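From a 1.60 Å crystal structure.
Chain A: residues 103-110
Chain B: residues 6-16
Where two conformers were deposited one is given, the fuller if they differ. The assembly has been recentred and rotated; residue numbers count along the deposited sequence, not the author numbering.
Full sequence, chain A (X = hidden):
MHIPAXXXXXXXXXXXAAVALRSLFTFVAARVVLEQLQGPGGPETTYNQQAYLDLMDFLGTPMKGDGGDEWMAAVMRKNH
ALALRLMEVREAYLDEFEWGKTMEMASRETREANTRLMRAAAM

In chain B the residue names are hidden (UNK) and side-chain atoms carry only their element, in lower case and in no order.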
# COMPACT_ATOMS: atom_id res chain seq x y z
N MSE A 103 8.49 -0.82 6.54
CA MSE A 103 9.40 -0.04 5.68
C MSE A 103 10.74 -0.76 5.54
O MSE A 103 11.32 -0.79 4.46
CB MSE A 103 9.58 1.38 6.17
CG MSE A 103 10.50 2.23 5.28
SE MSE A 103 9.76 2.47 3.47
CE MSE A 103 11.28 3.38 2.62
N GLU A 104 11.22 -1.38 6.61
CA GLU A 104 12.48 -2.15 6.51
C GLU A 104 12.38 -3.36 5.58
O GLU A 104 13.28 -3.58 4.77
CB GLU A 104 13.04 -2.51 7.87
CG GLU A 104 14.40 -3.18 7.81
CD GLU A 104 15.48 -2.33 7.16
OE1 GLU A 104 15.41 -1.09 7.07
OE2 GLU A 104 16.49 -2.89 6.68
N MSE A 105 11.26 -4.08 5.62
CA MSE A 105 11.03 -5.19 4.68
C MSE A 105 10.99 -4.67 3.26
O MSE A 105 11.63 -5.22 2.34
CB MSE A 105 9.73 -5.96 4.94
CG MSE A 105 9.85 -6.89 6.15
SE MSE A 105 8.29 -8.09 6.28
CE MSE A 105 6.88 -6.82 6.77
N ALA A 106 10.27 -3.57 3.05
CA ALA A 106 10.14 -2.98 1.70
C ALA A 106 11.52 -2.57 1.16
O ALA A 106 11.83 -2.77 -0.01
CB ALA A 106 9.19 -1.80 1.70
N SER A 107 12.32 -2.01 2.04
CA SER A 107 13.65 -1.48 1.70
C SER A 107 14.62 -2.63 1.43
O SER A 107 15.26 -2.68 0.38
CB SER A 107 14.14 -0.59 2.83
OG SER A 107 13.31 0.55 2.98
N ARG A 108 14.72 -3.54 2.39
CA ARG A 108 15.61 -4.69 2.25
C ARG A 108 15.26 -5.49 0.99
O ARG A 108 16.14 -5.85 0.22
CB ARG A 108 15.51 -5.58 3.47
CG ARG A 108 16.35 -6.86 3.34
CD ARG A 108 16.29 -7.74 4.56
NE ARG A 108 14.97 -8.26 4.87
CZ ARG A 108 14.20 -7.82 5.88
NH1 ARG A 108 14.61 -6.84 6.67
NH2 ARG A 108 13.03 -8.40 6.09
N GLU A 109 13.98 -5.76 0.79
CA GLU A 109 13.59 -6.60 -0.36
C GLU A 109 13.75 -5.87 -1.70
O GLU A 109 13.90 -6.53 -2.75
CB GLU A 109 12.20 -7.19 -0.14
CG GLU A 109 12.20 -8.19 1.02
CD GLU A 109 10.89 -8.90 1.24
OE1 GLU A 109 9.89 -8.61 0.55
OE2 GLU A 109 10.85 -9.78 2.13
N THR A 110 13.72 -4.54 -1.70
CA THR A 110 14.06 -3.77 -2.89
C THR A 110 15.54 -3.95 -3.24
O THR A 110 15.90 -4.24 -4.39
CB THR A 110 13.74 -2.28 -2.74
OG1 THR A 110 12.32 -2.12 -2.61
CG2 THR A 110 14.21 -1.50 -3.95
N UNK B 6 13.77 -6.62 15.22
CA UNK B 6 13.03 -7.61 14.41
C UNK B 6 12.49 -6.93 13.16
O UNK B 6 11.77 -5.98 13.32
o UNK B 6 11.40 -9.70 13.46
c UNK B 6 11.88 -8.14 15.25
o UNK B 6 9.85 -9.37 14.96
c UNK B 6 10.99 -9.15 14.50
N UNK B 7 12.81 -7.41 11.95
CA UNK B 7 12.27 -6.80 10.73
C UNK B 7 11.75 -7.91 9.79
O UNK B 7 11.78 -7.75 8.57
o UNK B 7 14.44 -6.66 9.69
c UNK B 7 13.29 -5.91 10.00
N UNK B 8 11.28 -9.02 10.36
CA UNK B 8 10.76 -10.14 9.57
C UNK B 8 9.29 -10.46 9.84
O UNK B 8 8.77 -10.25 10.93
c UNK B 8 11.69 -11.33 9.80
c UNK B 8 13.59 -10.94 8.24
c UNK B 8 15.27 -10.19 10.31
c UNK B 8 13.12 -10.98 9.53
c UNK B 8 15.73 -10.19 9.01
c UNK B 8 14.90 -10.56 7.97
c UNK B 8 13.96 -10.56 10.57
N UNK B 9 8.61 -10.92 8.79
CA UNK B 9 7.21 -11.25 8.86
C UNK B 9 6.85 -12.18 7.72
O UNK B 9 7.30 -12.02 6.59
o UNK B 9 5.05 -10.20 8.97
c UNK B 9 6.41 -9.97 8.70
N UNK B 10 6.01 -13.16 8.03
CA UNK B 10 5.38 -13.97 6.98
C UNK B 10 4.11 -13.32 6.49
O UNK B 10 4.11 -12.12 6.33
N UNK B 11 3.03 -14.08 6.28
CA UNK B 11 1.82 -13.51 5.69
C UNK B 11 1.15 -12.61 6.71
O UNK B 11 0.70 -13.06 7.75
c UNK B 11 0.88 -14.61 5.22
N UNK B 12 1.13 -11.32 6.44
CA UNK B 12 0.62 -10.34 7.40
C UNK B 12 0.24 -9.06 6.66
O UNK B 12 0.68 -8.85 5.53
c UNK B 12 1.70 -9.98 8.38
o UNK B 12 2.81 -9.42 7.69
N UNK B 13 -0.55 -8.19 7.29
CA UNK B 13 -0.80 -6.89 6.66
C UNK B 13 0.49 -6.11 6.42
O UNK B 13 0.60 -5.39 5.45
c UNK B 13 -2.45 -7.33 8.30
c UNK B 13 -1.39 -8.38 8.48
c UNK B 13 -1.71 -6.19 7.68
N UNK B 14 1.46 -6.23 7.33
CA UNK B 14 2.76 -5.61 7.14
C UNK B 14 3.45 -6.08 5.87
O UNK B 14 4.00 -5.26 5.13
c UNK B 14 3.23 -5.05 9.57
c UNK B 14 2.24 -5.76 10.49
c UNK B 14 3.65 -5.84 8.36
o UNK B 14 1.73 -6.86 10.15
o UNK B 14 1.96 -5.20 11.58
N UNK B 15 3.42 -7.39 5.62
CA UNK B 15 4.00 -7.91 4.38
C UNK B 15 3.23 -7.39 3.17
O UNK B 15 3.82 -7.03 2.17
c UNK B 15 4.08 -9.43 4.38
c UNK B 15 5.18 -11.27 3.06
c UNK B 15 7.59 -10.77 3.17
n UNK B 15 7.63 -10.37 1.90
n UNK B 15 8.69 -10.71 3.91
n UNK B 15 6.46 -11.20 3.73
c UNK B 15 4.56 -9.91 3.02
N UNK B 16 1.89 -7.39 3.25
CA UNK B 16 1.09 -6.88 2.15
C UNK B 16 1.46 -5.44 1.82
O UNK B 16 1.70 -5.06 0.63
c UNK B 16 -2.10 -6.66 -0.97
c UNK B 16 -1.37 -6.50 1.42
c UNK B 16 -0.41 -7.03 2.50
n UNK B 16 -1.75 -7.28 -2.27
c UNK B 16 -1.25 -7.27 0.14

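Position 6 of chain B has four side-chain atoms: two carbons, the second carrying two oxygens. That is a carboxylate on a single CB, and it lies out of reach of chain A. The residue is Asp6(B). Its OD1 accepts a hydrogen bond from the backbone N of position 8 at 3.2 Å.

Position 7 carries one carbon and one oxygen. The CB points toward chain A and lies 3.7 Å from CG of Glu104(A). The oxygen is 3.0 Å from NH1 of Arg108(A). A lone hydroxyl on CB makes this Ser7(B). The bond from Arg108(A) NH1 to Ser7(B) OG is weak, with an angle of 128°. The bond from Arg108(A) NH2 to the backbone O of Ser7(B) is better directed, at 2.9 Å and 162°.

Position 8 has one carbon and then a six-membered ring of carbon, with no oxygen on it. The CA-to-CB bond points away from chain A, but the ring comes nearer. One ring carbon lies over one face of the Arg108(A) guanidinium, 3.4 Å from NH2 of Arg108(A). This is Phe8(B), and that carbon is CD1.

Position 9 again has one carbon and one oxygen. The CB packs 3.6 Å from SE of Met105(A). The residue is Ser9(B). The hydroxyl turns to its own chain.

Position 10 has no side-chain atoms and is Gly10(B). An ideal CB there would meet nothing of the chain A stretch within 5.5 Å.

Position 11 has a single carbon, out of reach of chain A. It is Ala11(B).

Position 12 has one carbon and one oxygen, making Ser12(B). Its OG lies 2.7 Å from OG of Ser9(B) in a hydrogen bond that either could donate. The same OG accepts from the backbone N of position 15 at 3.0 Å and so caps the helix that follows.

Position 13 has three carbons closing a ring onto the backbone N. It is Pro13(B), in the first turn of the helix.

Position 14 has three carbons, the third carrying two oxygens. The CB is 3.7 Å from CE of Met105(A), while the carboxylate end leads away. This is Glu14(B).

Position 15 has three carbons, a nitrogen, and a carbon bearing two more nitrogens. One terminal nitrogen is 2.9 Å from OE2 of Glu109(A), in a salt bridge. The guanidinium identifies Arg15(B), and that nitrogen is NH2. NH1 of Arg15(B) also donates to OE1 of Glu109(A) at 3.2 Å. NE of Arg15(B) donates to the backbone O of Ser9(B) at 3.1 Å, so the guanidinium is bonded to its own loop as well as to Glu109(A).

Position 16 has four carbons in a row ending in nitrogen. The CA-to-CB bond points away from the chain A stretch, and there is no contact. It is Lys16(B).

The contact joins a chain A helix to a loop and the helix start of chain B. Met105(A), a selenomethionine, supplies the apolar centre and packs against Ser9(B), Glu14(B) and Arg15(B). Arg108(A) binds Ser7(B), and Glu109(A) pairs with Arg15(B). Each chain thus contributes an arginine to the polar bonds.

Chain B, residues 6-16: DSFSGASPERK
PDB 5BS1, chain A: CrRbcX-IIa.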